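Local coordinates for aminoglycoside 6-adenylyltransferase (Bacillus subtilis, PDB 2PBE), which confers streptomycin resistance by transferring a nucleoside monophosphate from ATP or GTP onto the O-6 position of the drug, at residues L172-I177 / G237-W242; S165-V169 / L245-Y249; C157-F161 / I187-L192. One frame throughout, in Å; residues are numbered along the deposited sequence.

Contact 1: L172-I177 / G237-W242; sequences LARNEI and GYQEMW
Leu-172 is the main bump here, and the first turn of helix 238-263 supplies the hollow, walled by Tyr-238, Met-241 (a selenomethionine) and Trp-242. The two methyls of Leu-172 part company inside that hollow. CD1 lies over the five-membered ring of the indole, 3.6 Å from Leu-172 CD1 to the centroid of the Trp-242 pyrrole ring and 12° off the normal, a clear CH-pi contact. Leu-172 CD2 turns to the selenomethionine instead, 3.5 Å from Met-241 CB, with Tyr-238 CD2 alongside. Helix 177-204 brings Ala-180 against both Leu-172 and Met-241.

The second bump is Ile-177, which lies across one face of the Tyr-238 ring. Ile-177 CB is 3.9 Å from the centroid of the Tyr-238 ring. With CG1 anti to the backbone N (chi1 -168°) and the chain extended beyond it, Ile-177 CD1 lies over the ring and comes within 3.7 Å of Gly-237 C. The phenol end reaches the turn at 175-177, where Ile-177 N gives Tyr-238 OH a weak hydrogen bond of 3.3 Å. The Asn-175 amide stands steeply to the ring, its plane turned 71° away.

Beside the greasy pocket, one water lies in the plane of the indole at its edge, accepting from Trp-242 NE1 at 2.9 Å and donating weakly to Leu-172 O. This is the tight turn of a helical hairpin, 151-173 into 177-204, plugged into the N-terminal turn of a third helix, with Gly-237 at its N-cap, at the far end of the C-terminal helical domain.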
loop_
_atom_site.group_PDB
_atom_site.type_symbol
_atom_site.label_atom_id
_atom_site.label_comp_id
_atom_site.label_asym_id
_atom_site.label_seq_id
_atom_site.Cartn_x
_atom_site.Cartn_y
_atom_site.Cartn_z
ATOM N N LEU A 172 13.373 -16.085 21.280
ATOM C CA LEU A 172 12.498 -16.516 22.359
ATOM C C LEU A 172 13.050 -17.707 23.140
ATOM O O LEU A 172 12.752 -17.858 24.326
ATOM C CB LEU A 172 11.125 -16.865 21.803
ATOM C CG LEU A 172 10.337 -15.744 21.120
ATOM C CD1 LEU A 172 9.037 -16.314 20.558
ATOM C CD2 LEU A 172 10.046 -14.623 22.097
ATOM N N ALA A 173 13.851 -18.543 22.479
ATOM C CA ALA A 173 14.430 -19.717 23.130
ATOM C C ALA A 173 15.651 -19.349 23.966
ATOM O O ALA A 173 15.966 -20.026 24.941
ATOM C CB ALA A 173 14.802 -20.755 22.094
ATOM N N ARG A 174 16.313 -18.256 23.586
ATOM C CA ARG A 174 17.511 -17.763 24.255
ATOM C C ARG A 174 17.273 -16.570 25.166
ATOM O O ARG A 174 18.219 -15.890 25.537
ATOM C CB ARG A 174 18.556 -17.366 23.212
ATOM C CG ARG A 174 19.272 -18.523 22.550
ATOM C CD ARG A 174 20.785 -18.239 22.540
ATOM N NE ARG A 174 21.582 -19.407 22.151
ATOM C CZ ARG A 174 22.908 -19.484 22.248
ATOM N NH1 ARG A 174 23.596 -18.459 22.733
ATOM N NH2 ARG A 174 23.547 -20.593 21.889
ATOM N N ASN A 175 16.017 -16.297 25.510
ATOM C CA ASN A 175 15.693 -15.182 26.397
ATOM C C ASN A 175 16.086 -13.794 25.919
ATOM O O ASN A 175 16.512 -12.948 26.703
ATOM C CB ASN A 175 16.299 -15.422 27.769
ATOM C CG ASN A 175 15.392 -16.207 28.641
ATOM O OD1 ASN A 175 14.317 -15.740 29.004
ATOM N ND2 ASN A 175 15.787 -17.421 28.969
ATOM N N GLU A 176 15.915 -13.559 24.625
ATOM C CA GLU A 176 16.239 -12.282 24.006
ATOM C C GLU A 176 14.947 -11.797 23.379
ATOM O O GLU A 176 14.888 -11.530 22.177
ATOM C CB GLU A 176 17.290 -12.499 22.916
ATOM C CG GLU A 176 18.595 -13.144 23.379
ATOM C CD GLU A 176 19.497 -12.174 24.109
ATOM O OE1 GLU A 176 20.705 -12.486 24.250
ATOM O OE2 GLU A 176 19.003 -11.104 24.545
ATOM N N ILE A 177 13.902 -11.690 24.187
ATOM C CA ILE A 177 12.600 -11.289 23.675
ATOM C C ILE A 177 12.631 -9.994 22.867
ATOM O O ILE A 177 11.874 -9.839 21.911
ATOM C CB ILE A 177 11.580 -11.193 24.820
ATOM C CG1 ILE A 177 10.163 -11.056 24.249
ATOM C CG2 ILE A 177 11.943 -10.032 25.743
ATOM C CD1 ILE A 177 9.066 -11.300 25.256
ATOM N N GLY A 237 5.134 -10.573 26.641
ATOM C CA GLY A 237 5.291 -11.862 27.261
ATOM C C GLY A 237 5.903 -12.856 26.295
ATOM O O GLY A 237 5.623 -12.823 25.101
ATOM N N TYR A 238 6.728 -13.756 26.818
ATOM C CA TYR A 238 7.368 -14.745 25.979
ATOM C C TYR A 238 6.387 -15.652 25.265
ATOM O O TYR A 238 6.571 -15.952 24.085
ATOM C CB TYR A 238 8.329 -15.599 26.786
ATOM C CG TYR A 238 9.694 -14.990 26.923
ATOM C CD1 TYR A 238 9.978 -14.082 27.968
ATOM C CD2 TYR A 238 10.710 -15.277 25.975
ATOM C CE1 TYR A 238 11.262 -13.449 28.069
ATOM C CE2 TYR A 238 11.989 -14.651 26.054
ATOM C CZ TYR A 238 12.253 -13.736 27.101
ATOM O OH TYR A 238 13.471 -13.103 27.145
ATOM N N GLN A 239 5.357 -16.108 25.975
ATOM C CA GLN A 239 4.366 -16.989 25.358
ATOM C C GLN A 239 3.500 -16.232 24.370
ATOM O O GLN A 239 3.072 -16.790 23.366
ATOM C CB GLN A 239 3.483 -17.657 26.414
ATOM C CG GLN A 239 4.256 -18.359 27.521
ATOM C CD GLN A 239 5.450 -19.154 27.024
ATOM O OE1 GLN A 239 5.313 -20.058 26.201
ATOM N NE2 GLN A 239 6.630 -18.824 27.539
ATOM N N GLU A 240 3.241 -14.967 24.653
ATOM C CA GLU A 240 2.423 -14.128 23.776
ATOM C C GLU A 240 3.136 -13.942 22.461
ATOM O O GLU A 240 2.519 -13.824 21.405
ATOM C CB GLU A 240 2.192 -12.769 24.417
ATOM C CG GLU A 240 1.342 -12.818 25.666
ATOM C CD GLU A 240 -0.037 -13.397 25.399
ATOM O OE1 GLU A 240 -0.702 -12.912 24.460
ATOM O OE2 GLU A 240 -0.453 -14.326 26.129
HETATM N N MSE A 241 4.450 -13.909 22.549
HETATM C CA MSE A 241 5.278 -13.748 21.373
HETATM C C MSE A 241 5.228 -14.981 20.489
HETATM O O MSE A 241 5.135 -14.849 19.268
HETATM C CB MSE A 241 6.716 -13.459 21.787
HETATM C CG MSE A 241 7.004 -11.979 21.956
HETATM SE SE MSE A 241 6.685 -10.985 20.285
HETATM C CE MSE A 241 8.341 -11.392 19.349
ATOM N N TRP A 242 5.297 -16.159 21.092
ATOM C CA TRP A 242 5.239 -17.397 20.329
ATOM C C TRP A 242 3.918 -17.406 19.577
ATOM O O TRP A 242 3.848 -17.833 18.423
ATOM C CB TRP A 242 5.310 -18.617 21.254
ATOM C CG TRP A 242 6.690 -18.996 21.720
ATOM C CD1 TRP A 242 7.198 -18.861 22.993
ATOM C CD2 TRP A 242 7.722 -19.604 20.943
ATOM N NE1 TRP A 242 8.478 -19.348 23.058
ATOM C CE2 TRP A 242 8.841 -19.814 21.822
ATOM C CE3 TRP A 242 7.827 -19.998 19.590
ATOM C CZ2 TRP A 242 10.056 -20.403 21.390
ATOM C CZ3 TRP A 242 9.041 -20.592 19.146
ATOM C CH2 TRP A 242 10.147 -20.785 20.061
HETATM O O HOH W 1 10.127 -19.726 25.366
#

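Contact 2: S165-V169 / L245-Y249; sequences STYVV and LFTCY
This is a buried helix-to-helix contact in the C-terminal helical domain, made by side-chain ends between two antiparallel helices, 151-173 and 238-263. The short segments run at 155° to each other and their axes come no closer than 11.5 Å, so the side chains have to span the gap. Leu-245 does most of that. Its CG is anti to the backbone N (chi1 179°), which sends the fork toward the other helix. Val-168 meets it tip to tip, with 4.1 Å between Val-168 CG1 and Leu-245 CD1, while the other methyl, Leu-245 CD2, sits 3.8 Å from Val-169 CG2, a side chain that crosses it at about a right angle.

The gap is filled from both flanks, as expected in a helical bundle: helix 177-204 lays Ala-180, His-183 and Val-188 on Val-168, and helix 270-283 sets Thr-278 against Val-169 and Tyr-249.

One turn along, the polar pair is Ser-165 and Tyr-249. Ser-165 OG is modelled at the edge of the phenol, 2.8 Å from Tyr-249 OH, a probable hydrogen bond in which either could donate. The serine oxygen also crowds the ring in the model, so both its place and the details of this bond are doubtful.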
loop_
_atom_site.group_PDB
_atom_site.type_symbol
_atom_site.label_atom_id
_atom_site.label_comp_id
_atom_site.label_asym_id
_atom_site.label_seq_id
_atom_site.Cartn_x
_atom_site.Cartn_y
_atom_site.Cartn_z
ATOM N N SER A 165 12.358 -15.552 10.289
ATOM C CA SER A 165 11.447 -16.109 11.262
ATOM C C SER A 165 12.192 -16.942 12.309
ATOM O O SER A 165 11.810 -16.958 13.489
ATOM C CB SER A 165 10.419 -16.975 10.544
ATOM O OG SER A 165 9.462 -17.437 11.453
ATOM N N THR A 166 13.256 -17.628 11.886
ATOM C CA THR A 166 14.045 -18.452 12.809
ATOM C C THR A 166 14.797 -17.599 13.823
ATOM O O THR A 166 15.188 -18.082 14.891
ATOM C CB THR A 166 15.093 -19.313 12.100
ATOM O OG1 THR A 166 16.084 -18.464 11.514
ATOM C CG2 THR A 166 14.452 -20.177 11.044
ATOM N N TYR A 167 15.033 -16.341 13.464
ATOM C CA TYR A 167 15.725 -15.434 14.363
ATOM C C TYR A 167 14.797 -15.155 15.534
ATOM O O TYR A 167 15.242 -15.035 16.665
ATOM C CB TYR A 167 16.086 -14.139 13.641
ATOM C CG TYR A 167 17.129 -14.253 12.522
ATOM C CD1 TYR A 167 17.474 -15.506 11.930
ATOM C CD2 TYR A 167 17.750 -13.083 12.015
ATOM C CE1 TYR A 167 18.417 -15.586 10.853
ATOM C CE2 TYR A 167 18.701 -13.152 10.939
ATOM C CZ TYR A 167 19.021 -14.405 10.371
ATOM O OH TYR A 167 19.913 -14.458 9.330
ATOM N N VAL A 168 13.499 -15.093 15.255
ATOM C CA VAL A 168 12.495 -14.841 16.288
ATOM C C VAL A 168 12.388 -16.059 17.213
ATOM O O VAL A 168 12.172 -15.942 18.427
ATOM C CB VAL A 168 11.098 -14.547 15.643
ATOM C CG1 VAL A 168 10.066 -14.197 16.710
ATOM C CG2 VAL A 168 11.234 -13.397 14.634
ATOM N N VAL A 169 12.542 -17.234 16.625
ATOM C CA VAL A 169 12.479 -18.457 17.391
ATOM C C VAL A 169 13.660 -18.500 18.371
ATOM O O VAL A 169 13.466 -18.694 19.581
ATOM C CB VAL A 169 12.514 -19.679 16.444
ATOM C CG1 VAL A 169 12.638 -20.967 17.234
ATOM C CG2 VAL A 169 11.242 -19.710 15.609
ATOM N N LEU A 245 3.957 -15.059 16.591
ATOM C CA LEU A 245 4.754 -15.692 15.535
ATOM C C LEU A 245 4.016 -16.807 14.828
ATOM O O LEU A 245 4.007 -16.878 13.597
ATOM C CB LEU A 245 6.057 -16.248 16.117
ATOM C CG LEU A 245 6.941 -16.950 15.079
ATOM C CD1 LEU A 245 7.495 -15.942 14.083
ATOM C CD2 LEU A 245 8.068 -17.661 15.799
ATOM N N PHE A 246 3.421 -17.703 15.606
ATOM C CA PHE A 246 2.685 -18.794 14.994
ATOM C C PHE A 246 1.508 -18.257 14.203
ATOM O O PHE A 246 1.130 -18.841 13.190
ATOM C CB PHE A 246 2.202 -19.795 16.036
ATOM C CG PHE A 246 3.313 -20.534 16.734
ATOM C CD1 PHE A 246 4.530 -20.823 16.075
ATOM C CD2 PHE A 246 3.127 -20.998 18.044
ATOM C CE1 PHE A 246 5.553 -21.574 16.731
ATOM C CE2 PHE A 246 4.129 -21.748 18.716
ATOM C CZ PHE A 246 5.347 -22.036 18.057
ATOM N N THR A 247 0.942 -17.147 14.665
ATOM C CA THR A 247 -0.188 -16.532 13.975
ATOM C C THR A 247 0.282 -16.047 12.596
ATOM O O THR A 247 -0.421 -16.233 11.610
ATOM C CB THR A 247 -0.800 -15.386 14.836
ATOM O OG1 THR A 247 -1.374 -15.959 16.017
ATOM C CG2 THR A 247 -1.891 -14.612 14.067
ATOM N N CYS A 248 1.468 -15.447 12.532
ATOM C CA CYS A 248 2.034 -15.003 11.264
ATOM C C CYS A 248 2.252 -16.229 10.373
ATOM O O CYS A 248 2.059 -16.175 9.158
ATOM C CB CYS A 248 3.360 -14.293 11.491
ATOM S SG CYS A 248 3.185 -12.724 12.382
ATOM N N TYR A 249 2.656 -17.337 10.987
ATOM C CA TYR A 249 2.871 -18.592 10.264
ATOM C C TYR A 249 1.596 -19.002 9.550
ATOM O O TYR A 249 1.576 -19.195 8.328
ATOM C CB TYR A 249 3.264 -19.726 11.235
ATOM C CG TYR A 249 4.734 -19.793 11.578
ATOM C CD1 TYR A 249 5.571 -18.657 11.413
ATOM C CD2 TYR A 249 5.314 -20.992 12.067
ATOM C CE1 TYR A 249 6.938 -18.708 11.718
ATOM C CE2 TYR A 249 6.712 -21.062 12.378
ATOM C CZ TYR A 249 7.515 -19.907 12.198
ATOM O OH TYR A 249 8.868 -19.935 12.472
#

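Contact 3: C157-F161 / I187-L192; sequences CCNEF and IVRPNL
Apolar packing between Phe-161 and Val-188 comes first. The two side chains run at a slant to each other, and Phe-161 CE1 comes 3.5 Å from Val-188 CG1. Further along the same helix, Leu-192 offers its CB to Phe-161 CE1 at 4.3 Å. Phe-252 of helix 238-263 stacks on the phenyl, so the ring ties three helices together.

The second kind is ring edge against carbonyl. Val-188 O lies near the plane of the phenyl at its rim, 3.5 Å from Phe-161 CD1, an approach that would suit the slightly positive ring hydrogens. The helix kinks at Pro-190, whose N has no bond to the turn before, but Val-188 O keeps its own helical partner, Leu-192 N.

The remaining contacts are van der Waals touches of polar side chains. Glu-160, partly exposed like Ile-187, is bent at chi2 (69°) and crosses it at about a right angle, bringing Glu-160 OE1 to 3.5 Å and Glu-160 CG to 3.9 Å from Ile-187 CG2. Cys-157, which is buried, turns its sulfur onto the base of Asn-191, with 3.9 Å from Cys-157 SG to Asn-191 CB.

The segment axes come within 9.4 Å and run at 154°. Two successive helices, 151-173 and 177-204, folded back on each other in this way form an antiparallel alpha-alpha hairpin, here within the C-terminal helical domain.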
loop_
_atom_site.group_PDB
_atom_site.type_symbol
_atom_site.label_atom_id
_atom_site.label_comp_id
_atom_site.label_asym_id
_atom_site.label_seq_id
_atom_site.Cartn_x
_atom_site.Cartn_y
_atom_site.Cartn_z
ATOM N N CYS A 157 10.116 -13.538 -1.145
ATOM C CA CYS A 157 9.316 -13.167 0.018
ATOM C C CYS A 157 9.168 -14.314 1.005
ATOM O O CYS A 157 9.190 -14.098 2.217
ATOM C CB CYS A 157 7.930 -12.691 -0.397
ATOM S SG CYS A 157 6.977 -12.009 0.984
ATOM N N CYS A 158 9.032 -15.533 0.493
ATOM C CA CYS A 158 8.882 -16.694 1.359
ATOM C C CYS A 158 10.219 -17.018 2.024
ATOM O O CYS A 158 10.269 -17.370 3.205
ATOM C CB CYS A 158 8.393 -17.895 0.569
ATOM S SG CYS A 158 6.744 -17.694 -0.122
ATOM N N ASN A 159 11.302 -16.882 1.268
ATOM C CA ASN A 159 12.629 -17.168 1.779
ATOM C C ASN A 159 12.917 -16.265 2.970
ATOM O O ASN A 159 13.234 -16.740 4.053
ATOM C CB ASN A 159 13.657 -16.947 0.670
ATOM C CG ASN A 159 15.009 -17.550 0.995
ATOM O OD1 ASN A 159 15.371 -18.622 0.499
ATOM N ND2 ASN A 159 15.760 -16.864 1.835
ATOM N N GLU A 160 12.755 -14.966 2.773
ATOM C CA GLU A 160 12.997 -13.985 3.822
ATOM C C GLU A 160 12.090 -14.198 5.020
ATOM O O GLU A 160 12.534 -14.168 6.172
ATOM C CB GLU A 160 12.782 -12.568 3.276
ATOM C CG GLU A 160 13.063 -11.439 4.268
ATOM C CD GLU A 160 14.543 -11.283 4.618
ATOM O OE1 GLU A 160 14.883 -10.303 5.318
ATOM O OE2 GLU A 160 15.363 -12.137 4.207
ATOM N N PHE A 161 10.807 -14.404 4.742
ATOM C CA PHE A 161 9.829 -14.630 5.798
ATOM C C PHE A 161 10.267 -15.738 6.747
ATOM O O PHE A 161 10.472 -15.509 7.930
ATOM C CB PHE A 161 8.485 -15.037 5.218
ATOM C CG PHE A 161 7.439 -15.305 6.263
ATOM C CD1 PHE A 161 6.755 -14.235 6.856
ATOM C CD2 PHE A 161 7.164 -16.614 6.696
ATOM C CE1 PHE A 161 5.799 -14.450 7.873
ATOM C CE2 PHE A 161 6.205 -16.853 7.720
ATOM C CZ PHE A 161 5.522 -15.749 8.306
ATOM N N ILE A 187 10.610 -7.381 10.143
ATOM C CA ILE A 187 10.779 -8.199 8.951
ATOM C C ILE A 187 9.702 -9.246 8.698
ATOM O O ILE A 187 9.109 -9.288 7.624
ATOM C CB ILE A 187 12.169 -8.876 8.979
ATOM C CG1 ILE A 187 13.256 -7.790 9.022
ATOM C CG2 ILE A 187 12.364 -9.770 7.752
ATOM C CD1 ILE A 187 14.619 -8.281 9.486
ATOM N N VAL A 188 9.460 -10.089 9.691
ATOM C CA VAL A 188 8.479 -11.150 9.539
ATOM C C VAL A 188 7.095 -10.647 9.174
ATOM O O VAL A 188 6.607 -10.974 8.098
ATOM C CB VAL A 188 8.427 -11.996 10.805
ATOM C CG1 VAL A 188 7.342 -13.051 10.701
ATOM C CG2 VAL A 188 9.795 -12.644 11.008
ATOM N N ARG A 189 6.463 -9.867 10.057
ATOM C CA ARG A 189 5.132 -9.330 9.781
ATOM C C ARG A 189 5.113 -8.477 8.510
ATOM O O ARG A 189 4.157 -8.548 7.737
ATOM C CB ARG A 189 4.604 -8.509 10.959
ATOM C CG ARG A 189 3.142 -8.134 10.800
ATOM C CD ARG A 189 2.624 -7.255 11.935
ATOM N NE ARG A 189 2.567 -7.938 13.224
ATOM C CZ ARG A 189 3.366 -7.662 14.253
ATOM N NH1 ARG A 189 4.294 -6.711 14.143
ATOM N NH2 ARG A 189 3.228 -8.325 15.391
ATOM N N PRO A 190 6.150 -7.650 8.279
ATOM C CA PRO A 190 6.098 -6.858 7.045
ATOM C C PRO A 190 6.063 -7.712 5.774
ATOM O O PRO A 190 5.518 -7.285 4.751
ATOM C CB PRO A 190 7.344 -5.975 7.146
ATOM C CG PRO A 190 7.425 -5.717 8.624
ATOM C CD PRO A 190 7.161 -7.092 9.206
ATOM N N ASN A 191 6.629 -8.913 5.826
ATOM C CA ASN A 191 6.596 -9.764 4.634
ATOM C C ASN A 191 5.229 -10.441 4.515
ATOM O O ASN A 191 4.750 -10.685 3.421
ATOM C CB ASN A 191 7.730 -10.792 4.641
ATOM C CG ASN A 191 9.021 -10.229 4.055
ATOM O OD1 ASN A 191 9.874 -9.705 4.769
ATOM N ND2 ASN A 191 9.156 -10.313 2.741
ATOM N N LEU A 192 4.593 -10.720 5.645
ATOM C CA LEU A 192 3.263 -11.303 5.631
ATOM C C LEU A 192 2.363 -10.284 4.912
ATOM O O LEU A 192 1.529 -10.645 4.075
ATOM C CB LEU A 192 2.771 -11.524 7.063
ATOM C CG LEU A 192 1.260 -11.686 7.257
ATOM C CD1 LEU A 192 0.743 -12.891 6.449
ATOM C CD2 LEU A 192 0.959 -11.871 8.745
#

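In the fold
All three contacts draw on helix 151-173, in the helical domain away from the mixed sheet. Contact 1 uses its C-terminal end and the turn into helix 177-204. Contacts 1 and 2 pair with helix 238-263, contact 3 with helix 177-204. Walking outward from contact 3 through contact 2 to contact 1, the centres are about 10 and then 11 Å apart, and they recede from the centre of the chain, from about 16 to 30 Å. Contact 1 is nested inside the loop closed by contact 2, whereas contact 3 alternates with both along the chain. Trp-242 touches Val-169, and Tyr-249 touches Phe-161: contact 2 bridges the other two, which do not touch, so packing runs on along the three helices.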